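Photoreceptor-histidine kinase BphP (Stigmatella aurantiaca DW4/3-1, PDB 6BAF) senses light through a bilin chromophore held in its PAS and GAF domains and, as a phytochrome histidine kinase, probably relays that signal by phosphorylation. Local coordinates at residues L201-N205 / S233-R238; R5-H9 / R238-I243; L23-L28 / E66-R70. All coordinates share one frame; numbering follows the deposited sequence.

Contacts 1 and 2 lie side by side around one propionate of the chromophore, their centres about 11 Å apart, and they share R238. Contact 3 sits well off in the PAS domain, its centre about 22 Å from that of contact 1 and 29 Å from that of contact 2. Along the chain, contact 2 joins the N-terminal loop to the start of helix 242-251; contact 3 and then contact 1 fall inside the span it closes. Contact 1 ties helix 196-202 and the residues after it to the loop 233-238 within the GAF range. Contacts 1 and 2 thus build pocket wall from PAS and GAF parts, whereas contact 3 packs a helix of the PAS fold.

Contact 1. Residues L201-N205 / S233-R238; sequences LYQLN and SFSVLR. With BLR (3-[5-[(Z)-(4-ethenyl-3-methyl-5-oxidanylidene-pyrrol-2-ylidene)methyl]-2-[[5-[(Z)-(3-ethenyl-4-methyl-5-oxidanylidene-pyrrol-2-ylidene)methyl]-3-(3-hydroxy-3-oxopropyl)-4-methyl-1H-pyrrol-2-yl]methyl]-4-methyl-1H-pyrrol-3-yl]propanoic acid), chain B.
F234 lays its ring beside L204. The L204 carbonyl O lies in the ring plane at its edge, 3.3 Å from F234 CE1, while L204 CB touches F234 CZ at 3.7 Å. N205 comes next: its first torsion (179°) swings CG away from the backbone N, the side chain reaches across and ND2 donates to S233 O at 2.8 Å. That bond is nearly straight (170°), lies in the amide plane of N205 and uses a lone pair of the carbonyl, so it helps fix the rotation of the amide. L201 fills the inner side with its two methyl branches. CD1 rests 3.5 Å from S233 O, and CD2 sits over one face of the R238 guanidinium, 3.8 Å from NH1.

That leucine contact backs the group that grips the chromophore. R238 meets the BLR propionate end-on, NH1 to O1D and NH2 to O2D, both at 2.8 Å, while Y202 OH donates to O1D at a short 2.5 Å. O1D thus has two donors from this contact, one from each segment, which is likely to stabilise a negative charge there.

S233 OG turns to D231. Helix 196-202 supplies L201 and Y202, Y202 O receives a bond from S260 of strand 255-263, and on the far side F234 meets H100 of strand 90-100 edge-to-face, joining GAF to PAS.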
# COMPACT_ATOMS: atom_id res chain seq x y z
N LEU A 201 7.86 6.52 24.73
CA LEU A 201 8.43 5.70 23.67
C LEU A 201 7.41 5.47 22.55
O LEU A 201 7.75 5.50 21.36
CB LEU A 201 8.92 4.39 24.25
CG LEU A 201 9.41 3.38 23.22
CD1 LEU A 201 10.58 3.97 22.45
CD2 LEU A 201 9.86 2.16 23.97
N TYR A 202 6.13 5.24 22.91
CA TYR A 202 5.17 4.88 21.88
C TYR A 202 4.77 6.09 21.05
O TYR A 202 4.21 5.92 19.97
CB TYR A 202 3.93 4.22 22.48
CG TYR A 202 4.22 2.95 23.29
CD1 TYR A 202 5.44 2.27 23.16
CD2 TYR A 202 3.27 2.44 24.17
CE1 TYR A 202 5.71 1.13 23.91
CE2 TYR A 202 3.52 1.28 24.92
CZ TYR A 202 4.74 0.65 24.80
OH TYR A 202 4.98 -0.51 25.52
N GLN A 203 5.07 7.31 21.52
CA GLN A 203 4.89 8.47 20.66
C GLN A 203 5.93 8.53 19.56
O GLN A 203 5.75 9.28 18.59
CB GLN A 203 4.99 9.77 21.46
CG GLN A 203 3.71 10.11 22.12
CD GLN A 203 3.74 11.45 22.81
OE1 GLN A 203 2.68 11.93 23.23
NE2 GLN A 203 4.93 12.06 22.96
N LEU A 204 7.03 7.80 19.69
CA LEU A 204 8.10 7.86 18.70
C LEU A 204 8.17 6.63 17.84
O LEU A 204 8.53 6.72 16.67
CB LEU A 204 9.46 8.05 19.39
CG LEU A 204 9.58 9.25 20.33
CD1 LEU A 204 10.90 9.20 21.04
CD2 LEU A 204 9.45 10.57 19.59
N ASN A 205 7.86 5.48 18.42
CA ASN A 205 7.95 4.17 17.77
C ASN A 205 6.52 3.62 17.79
O ASN A 205 6.01 3.25 18.86
CB ASN A 205 8.94 3.26 18.52
CG ASN A 205 9.03 1.90 17.88
OD1 ASN A 205 8.21 1.60 17.03
ND2 ASN A 205 10.01 1.08 18.24
N SER A 233 15.23 1.72 21.52
CA SER A 233 13.97 2.43 21.32
C SER A 233 13.28 2.12 19.99
O SER A 233 12.06 1.96 19.98
CB SER A 233 14.19 3.95 21.41
OG SER A 233 14.58 4.31 22.72
N PHE A 234 14.01 2.05 18.87
CA PHE A 234 13.40 1.88 17.55
C PHE A 234 13.60 0.49 17.00
O PHE A 234 13.43 0.26 15.80
CB PHE A 234 13.92 2.93 16.57
CG PHE A 234 13.44 4.29 16.92
CD1 PHE A 234 12.14 4.66 16.62
CD2 PHE A 234 14.24 5.14 17.65
CE1 PHE A 234 11.67 5.91 16.98
CE2 PHE A 234 13.78 6.39 18.01
CZ PHE A 234 12.49 6.78 17.68
N SER A 235 13.97 -0.45 17.87
CA SER A 235 14.21 -1.82 17.44
C SER A 235 12.95 -2.66 17.65
O SER A 235 12.32 -2.62 18.72
CB SER A 235 15.39 -2.38 18.23
OG SER A 235 15.25 -3.77 18.37
N VAL A 236 12.57 -3.42 16.62
CA VAL A 236 11.33 -4.20 16.71
C VAL A 236 11.54 -5.44 17.57
O VAL A 236 10.57 -5.99 18.11
CB VAL A 236 10.82 -4.59 15.30
CG1 VAL A 236 10.92 -3.39 14.35
CG2 VAL A 236 11.66 -5.68 14.70
N LEU A 237 12.78 -5.89 17.74
CA LEU A 237 13.03 -7.07 18.54
C LEU A 237 13.29 -6.77 20.00
O LEU A 237 13.62 -7.71 20.75
CB LEU A 237 14.21 -7.84 17.96
CG LEU A 237 13.97 -8.42 16.57
CD1 LEU A 237 15.26 -8.98 16.02
CD2 LEU A 237 12.84 -9.46 16.60
N ARG A 238 13.24 -5.51 20.40
CA ARG A 238 13.54 -5.09 21.78
C ARG A 238 12.80 -5.95 22.80
O ARG A 238 11.58 -6.10 22.73
CB ARG A 238 13.15 -3.62 21.97
CG ARG A 238 13.38 -3.07 23.40
CD ARG A 238 12.89 -1.62 23.57
NE ARG A 238 11.45 -1.51 23.29
CZ ARG A 238 10.51 -1.69 24.21
NH1 ARG A 238 9.24 -1.61 23.86
NH2 ARG A 238 10.84 -1.95 25.48
CHA BLR B . 3.08 -1.66 28.16
NA BLR B . 0.67 -2.06 28.83
C1A BLR B . 1.62 -1.92 27.89
C2A BLR B . 1.06 -2.03 26.61
C3A BLR B . -0.26 -2.23 26.77
C4A BLR B . -0.49 -2.26 28.15
CMA BLR B . -1.28 -2.37 25.60
CAA BLR B . 1.85 -1.92 25.31
CBA BLR B . 2.57 -3.25 24.92
CGA BLR B . 1.59 -4.27 24.32
O1A BLR B . 0.96 -3.93 23.28
O2A BLR B . 1.38 -5.43 24.85
CHB BLR B . -1.79 -2.43 28.92
NB BLR B . -2.92 -4.22 27.57
C1B BLR B . -2.86 -3.05 28.52
C2B BLR B . -4.25 -2.77 28.94
C3B BLR B . -5.15 -3.65 28.31
C4B BLR B . -4.40 -4.59 27.44
CMB BLR B . -4.70 -1.66 29.90
OB BLR B . -4.81 -5.47 26.77
CAB BLR B . -6.67 -3.57 28.53
CBB BLR B . -7.51 -4.31 27.84
NC BLR B . 1.89 -2.31 33.51
C1C BLR B . 1.04 -2.47 34.76
C2C BLR B . 1.90 -2.00 35.89
C3C BLR B . 3.17 -1.55 35.43
C4C BLR B . 3.22 -1.74 33.95
CMC BLR B . 1.41 -1.98 37.32
OC BLR B . -0.06 -2.89 34.84
CAC BLR B . 4.31 -1.01 36.31
CBC BLR B . 4.12 0.01 37.17
CHD BLR B . 4.24 -1.45 33.19
ND BLR B . 3.08 -1.65 30.75
C1D BLR B . 4.22 -1.46 31.68
C2D BLR B . 5.46 -1.29 30.95
C3D BLR B . 5.12 -1.32 29.53
C4D BLR B . 3.64 -1.53 29.36
CMD BLR B . 6.84 -1.07 31.58
CAD BLR B . 6.10 -1.20 28.38
CBD BLR B . 6.45 -2.59 27.89
CGD BLR B . 7.54 -2.29 26.87
O1D BLR B . 7.25 -1.59 25.85
O2D BLR B . 8.72 -2.67 27.12

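Contact 2. Residues R5-H9 / R238-I243; sequences REPIH and RSVSPI. With BLR (3-[5-[(Z)-(4-ethenyl-3-methyl-5-oxidanylidene-pyrrol-2-ylidene)methyl]-2-[[5-[(Z)-(3-ethenyl-4-methyl-5-oxidanylidene-pyrrol-2-ylidene)methyl]-3-(3-hydroxy-3-oxopropyl)-4-methyl-1H-pyrrol-2-yl]methyl]-4-methyl-1H-pyrrol-3-yl]propanoic acid), chain B.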
# COMPACT_ATOMS: atom_id res chain seq x y z
N ARG A 5 9.49 4.76 36.16
CA ARG A 5 10.94 4.93 36.26
C ARG A 5 11.76 3.83 35.62
O ARG A 5 12.88 4.10 35.18
CB ARG A 5 11.38 5.08 37.72
CG ARG A 5 10.92 6.41 38.31
CD ARG A 5 11.87 7.52 37.89
NE ARG A 5 11.97 8.56 38.92
CZ ARG A 5 12.99 9.40 39.07
NH1 ARG A 5 14.05 9.31 38.24
NH2 ARG A 5 12.96 10.31 40.04
N GLU A 6 11.28 2.60 35.54
CA GLU A 6 12.03 1.56 34.86
C GLU A 6 12.35 2.02 33.44
O GLU A 6 11.46 2.51 32.75
CB GLU A 6 11.23 0.27 34.81
CG GLU A 6 11.82 -0.75 33.86
CD GLU A 6 10.79 -1.79 33.40
OE1 GLU A 6 9.56 -1.54 33.64
OE2 GLU A 6 11.23 -2.83 32.80
N PRO A 7 13.60 1.92 32.98
CA PRO A 7 13.91 2.47 31.66
C PRO A 7 13.05 1.90 30.53
O PRO A 7 12.11 2.59 30.11
CB PRO A 7 15.40 2.14 31.49
CG PRO A 7 15.93 2.16 32.88
CD PRO A 7 14.81 1.64 33.77
N ILE A 8 13.36 0.72 30.00
CA ILE A 8 12.63 -0.08 29.01
C ILE A 8 13.30 -0.00 27.65
O ILE A 8 13.31 -0.99 26.93
CB ILE A 8 11.09 0.17 28.88
CG1 ILE A 8 10.70 1.35 27.96
CG2 ILE A 8 10.36 0.06 30.28
CD1 ILE A 8 9.21 1.36 27.62
N HIS A 9 13.99 1.10 27.33
CA HIS A 9 14.67 1.22 26.04
C HIS A 9 16.08 0.63 26.04
O HIS A 9 16.72 0.57 24.99
CB HIS A 9 14.73 2.68 25.60
CG HIS A 9 15.47 3.56 26.57
ND1 HIS A 9 15.08 3.69 27.89
CD2 HIS A 9 16.60 4.30 26.43
CE1 HIS A 9 15.94 4.48 28.53
NE2 HIS A 9 16.87 4.86 27.67
N ARG A 238 13.24 -5.51 20.40
CA ARG A 238 13.54 -5.09 21.78
C ARG A 238 12.80 -5.95 22.80
O ARG A 238 11.58 -6.10 22.73
CB ARG A 238 13.15 -3.62 21.97
CG ARG A 238 13.38 -3.07 23.40
CD ARG A 238 12.89 -1.62 23.57
NE ARG A 238 11.45 -1.51 23.29
CZ ARG A 238 10.51 -1.69 24.21
NH1 ARG A 238 9.24 -1.61 23.86
NH2 ARG A 238 10.84 -1.95 25.48
N SER A 239 13.54 -6.52 23.75
CA SER A 239 12.91 -7.29 24.81
C SER A 239 12.07 -6.37 25.67
O SER A 239 12.53 -5.30 26.09
CB SER A 239 13.97 -8.00 25.66
OG SER A 239 13.33 -8.88 26.57
N VAL A 240 10.83 -6.76 25.97
CA VAL A 240 9.98 -5.76 26.60
C VAL A 240 10.04 -5.89 28.12
O VAL A 240 10.55 -6.89 28.65
CB VAL A 240 8.52 -5.82 26.11
CG1 VAL A 240 8.45 -5.66 24.57
CG2 VAL A 240 7.86 -7.08 26.62
N SER A 241 9.53 -4.90 28.81
CA SER A 241 9.69 -4.85 30.25
C SER A 241 9.15 -6.12 30.91
O SER A 241 8.01 -6.54 30.61
CB SER A 241 9.02 -3.61 30.79
OG SER A 241 8.59 -3.82 32.12
N PRO A 242 9.93 -6.77 31.79
CA PRO A 242 9.46 -8.00 32.46
C PRO A 242 8.19 -7.82 33.24
O PRO A 242 7.40 -8.76 33.35
CB PRO A 242 10.63 -8.36 33.38
CG PRO A 242 11.85 -7.75 32.70
CD PRO A 242 11.35 -6.47 32.10
N ILE A 243 7.95 -6.64 33.81
CA ILE A 243 6.71 -6.49 34.55
C ILE A 243 5.51 -6.47 33.61
O ILE A 243 4.40 -6.84 34.01
CB ILE A 243 6.79 -5.22 35.42
CG1 ILE A 243 5.55 -5.08 36.29
CG2 ILE A 243 6.87 -4.00 34.59
CD1 ILE A 243 5.67 -3.98 37.34
CHA BLR B . 3.08 -1.66 28.16
NA BLR B . 0.67 -2.06 28.83
C1A BLR B . 1.62 -1.92 27.89
C2A BLR B . 1.06 -2.03 26.61
C3A BLR B . -0.26 -2.23 26.77
C4A BLR B . -0.49 -2.26 28.15
CMA BLR B . -1.28 -2.37 25.60
CAA BLR B . 1.85 -1.92 25.31
CBA BLR B . 2.57 -3.25 24.92
CGA BLR B . 1.59 -4.27 24.32
O1A BLR B . 0.96 -3.93 23.28
O2A BLR B . 1.38 -5.43 24.85
CHB BLR B . -1.79 -2.43 28.92
NB BLR B . -2.92 -4.22 27.57
C1B BLR B . -2.86 -3.05 28.52
C2B BLR B . -4.25 -2.77 28.94
C3B BLR B . -5.15 -3.65 28.31
C4B BLR B . -4.40 -4.59 27.44
CMB BLR B . -4.70 -1.66 29.90
OB BLR B . -4.81 -5.47 26.77
CAB BLR B . -6.67 -3.57 28.53
CBB BLR B . -7.51 -4.31 27.84
NC BLR B . 1.89 -2.31 33.51
C1C BLR B . 1.04 -2.47 34.76
C2C BLR B . 1.90 -2.00 35.89
C3C BLR B . 3.17 -1.55 35.43
C4C BLR B . 3.22 -1.74 33.95
CMC BLR B . 1.41 -1.98 37.32
OC BLR B . -0.06 -2.89 34.84
CAC BLR B . 4.31 -1.01 36.31
CBC BLR B . 4.12 0.01 37.17
CHD BLR B . 4.24 -1.45 33.19
ND BLR B . 3.08 -1.65 30.75
C1D BLR B . 4.22 -1.46 31.68
C2D BLR B . 5.46 -1.29 30.95
C3D BLR B . 5.12 -1.32 29.53
C4D BLR B . 3.64 -1.53 29.36
CMD BLR B . 6.84 -1.07 31.58
CAD BLR B . 6.10 -1.20 28.38
CBD BLR B . 6.45 -2.59 27.89
CGD BLR B . 7.54 -2.29 26.87
O1D BLR B . 7.25 -1.59 25.85
O2D BLR B . 8.72 -2.67 27.12
O HOH W 1 12.35 -3.47 28.04
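I8 and R238 cross obliquely, with the backbone of I8 doing the polar work: R238 NH2 donates to I8 O at 3.0 Å. The bond is bent (142°), and its donor stands above the carbonyl plane instead of on a lone pair. The isoleucine side chain meanwhile leans on the chromophore, CG2 lying 3.9 Å from both S241 CB and the BLR methyl CMD. Its other branch, CG1, is wedged between the backbone N and C (chi1 84°) and places CD1 4.0 Å from BLR O1D.

E6 reaches in with an extended chain that brings the carboxylate astride S241 OG, OE1 and OE2 each 2.9 Å from it in a weak hydrogen-bonding contact. The same OG weakly caps helix 242-251 by accepting from I243 N. S241 also offers its backbone N to BLR O2D at 2.9 Å, so that oxygen is held by S241 N as well as by the arginine. Beyond S241, I243 CD1 touches BLR CAC, the vinyl carbon on the neighbouring pyrrole ring, at 3.4 Å. A water bridges the segments, donating to I8 O at 2.9 Å and to S239 O at 2.7 Å.

A leucine in place of R238 would probably leave the propionate without its positive mate and I8 O without its arginine donor, loosening the N-terminal loop. Since one guanidinium serves both the propionate and I8 O, chromophore binding and the seating of the N-terminal loop on the GAF domain are probably coupled, with positive charge and backbone N-H together favouring an ionised carboxylate.

Contact 3. Residues L23-L28 / E66-R70; sequences LSEPGL and EADLR
L28 sets CG anti to its carbonyl carbon (chi1 -54°), and from there CD1 extends over one face of the R70 guanidinium, 3.8 Å from CZ and offset toward the rim. R70 meets it with a chain drawn out straight from CG to NE, long enough to lie across the leucine and bring its nitrogens to P26. There NE and NH2 grip one oxygen side-on: P26 O takes NE at 2.8 Å and NH2 at 3.0 Å. Both bonds lie in the guanidinium plane; the NE donor is in the carbonyl plane as well, while NH2 is tilted from it. Two bonds to one atom fix the rotation of the guanidinium, edge-on to the turn, with the leucine methyl steadying its face.

L28 carries the largest share of the apolar contact. Its CD1 also rests on E66 CG at 3.7 Å, and CD2 touches L69 CB at 4.1 Å. Beside it, L23 and L69 cross at about a right angle, CD1 of L23 meeting CG of L69 at 3.9 Å. The turn itself is pinned by L28 N donating to S24 O, and the peptide bond before P26 is cis. E66 OE1 lies 3.9 Å from R70 NH1, a long salt bridge.

L53 and strands 80-85 and 103-110 close in around the buried leucines. The contact therefore seats the hairpin between strands 19-23 and 30-34 against the C-terminal end of helix 59-69, the helix-on-antiparallel-sheet packing characteristic of a PAS fold, whose strands here run in the familiar 2-1-5-4-3 order.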
# COMPACT_ATOMS: atom_id res chain seq x y z
N LEU A 23 26.13 -2.48 13.26
CA LEU A 23 27.09 -2.36 12.16
C LEU A 23 27.82 -1.03 12.24
O LEU A 23 27.19 0.03 12.43
CB LEU A 23 26.37 -2.45 10.81
CG LEU A 23 25.47 -3.65 10.54
CD1 LEU A 23 24.79 -3.46 9.19
CD2 LEU A 23 26.29 -4.86 10.49
N SER A 24 29.14 -1.06 12.05
CA SER A 24 29.79 0.24 12.02
C SER A 24 29.53 0.93 10.69
O SER A 24 29.22 0.30 9.68
CB SER A 24 31.30 0.10 12.21
OG SER A 24 31.84 -0.55 11.06
N GLU A 25 29.78 2.23 10.66
CA GLU A 25 29.63 2.98 9.43
C GLU A 25 30.90 3.76 9.22
O GLU A 25 31.32 4.50 10.12
CB GLU A 25 28.45 3.94 9.54
CG GLU A 25 27.18 3.26 10.09
CD GLU A 25 26.02 4.25 10.27
OE1 GLU A 25 25.85 4.80 11.40
OE2 GLU A 25 25.32 4.51 9.27
N PRO A 26 31.47 3.71 8.00
CA PRO A 26 30.88 3.11 6.79
C PRO A 26 31.23 1.68 6.56
O PRO A 26 30.80 1.07 5.57
CB PRO A 26 31.47 3.96 5.65
CG PRO A 26 32.85 4.30 6.17
CD PRO A 26 32.61 4.59 7.68
N GLY A 27 32.03 1.12 7.46
CA GLY A 27 32.61 -0.16 7.09
C GLY A 27 31.74 -1.37 7.28
O GLY A 27 32.11 -2.44 6.81
N LEU A 28 30.61 -1.25 8.02
CA LEU A 28 29.70 -2.39 8.24
C LEU A 28 30.40 -3.54 8.94
O LEU A 28 30.14 -4.72 8.65
CB LEU A 28 29.07 -2.88 6.93
CG LEU A 28 28.35 -1.76 6.14
CD1 LEU A 28 27.80 -2.31 4.82
CD2 LEU A 28 27.27 -1.02 6.97
N GLU A 66 24.74 -3.71 0.89
CA GLU A 66 25.67 -2.75 1.47
C GLU A 66 25.34 -1.33 1.03
O GLU A 66 25.41 -0.39 1.83
CB GLU A 66 27.11 -3.10 1.08
CG GLU A 66 27.59 -4.36 1.75
CD GLU A 66 28.95 -4.80 1.25
OE1 GLU A 66 29.40 -4.32 0.17
OE2 GLU A 66 29.57 -5.65 1.93
N ALA A 67 24.99 -1.16 -0.25
CA ALA A 67 24.57 0.15 -0.76
C ALA A 67 23.38 0.70 0.02
O ALA A 67 23.35 1.89 0.37
CB ALA A 67 24.25 0.05 -2.25
N ASP A 68 22.38 -0.16 0.30
CA ASP A 68 21.21 0.29 1.07
C ASP A 68 21.59 0.67 2.51
O ASP A 68 21.13 1.69 3.03
CB ASP A 68 20.14 -0.80 1.10
CG ASP A 68 19.53 -1.09 -0.28
OD1 ASP A 68 19.67 -0.24 -1.21
OD2 ASP A 68 18.90 -2.18 -0.43
N LEU A 69 22.37 -0.18 3.19
CA LEU A 69 22.75 0.10 4.58
C LEU A 69 23.53 1.40 4.71
O LEU A 69 23.43 2.08 5.75
CB LEU A 69 23.61 -1.03 5.12
CG LEU A 69 23.07 -2.23 5.87
CD1 LEU A 69 21.66 -2.08 6.44
CD2 LEU A 69 23.32 -3.53 5.16
N ARG A 70 24.31 1.77 3.69
CA ARG A 70 25.03 3.04 3.69
C ARG A 70 24.18 4.20 3.20
O ARG A 70 24.64 5.35 3.21
CB ARG A 70 26.29 2.94 2.82
CG ARG A 70 27.35 2.08 3.44
CD ARG A 70 28.36 1.60 2.41
NE ARG A 70 29.42 0.86 3.09
CZ ARG A 70 30.06 -0.17 2.57
NH1 ARG A 70 29.75 -0.58 1.35
NH2 ARG A 70 31.01 -0.81 3.27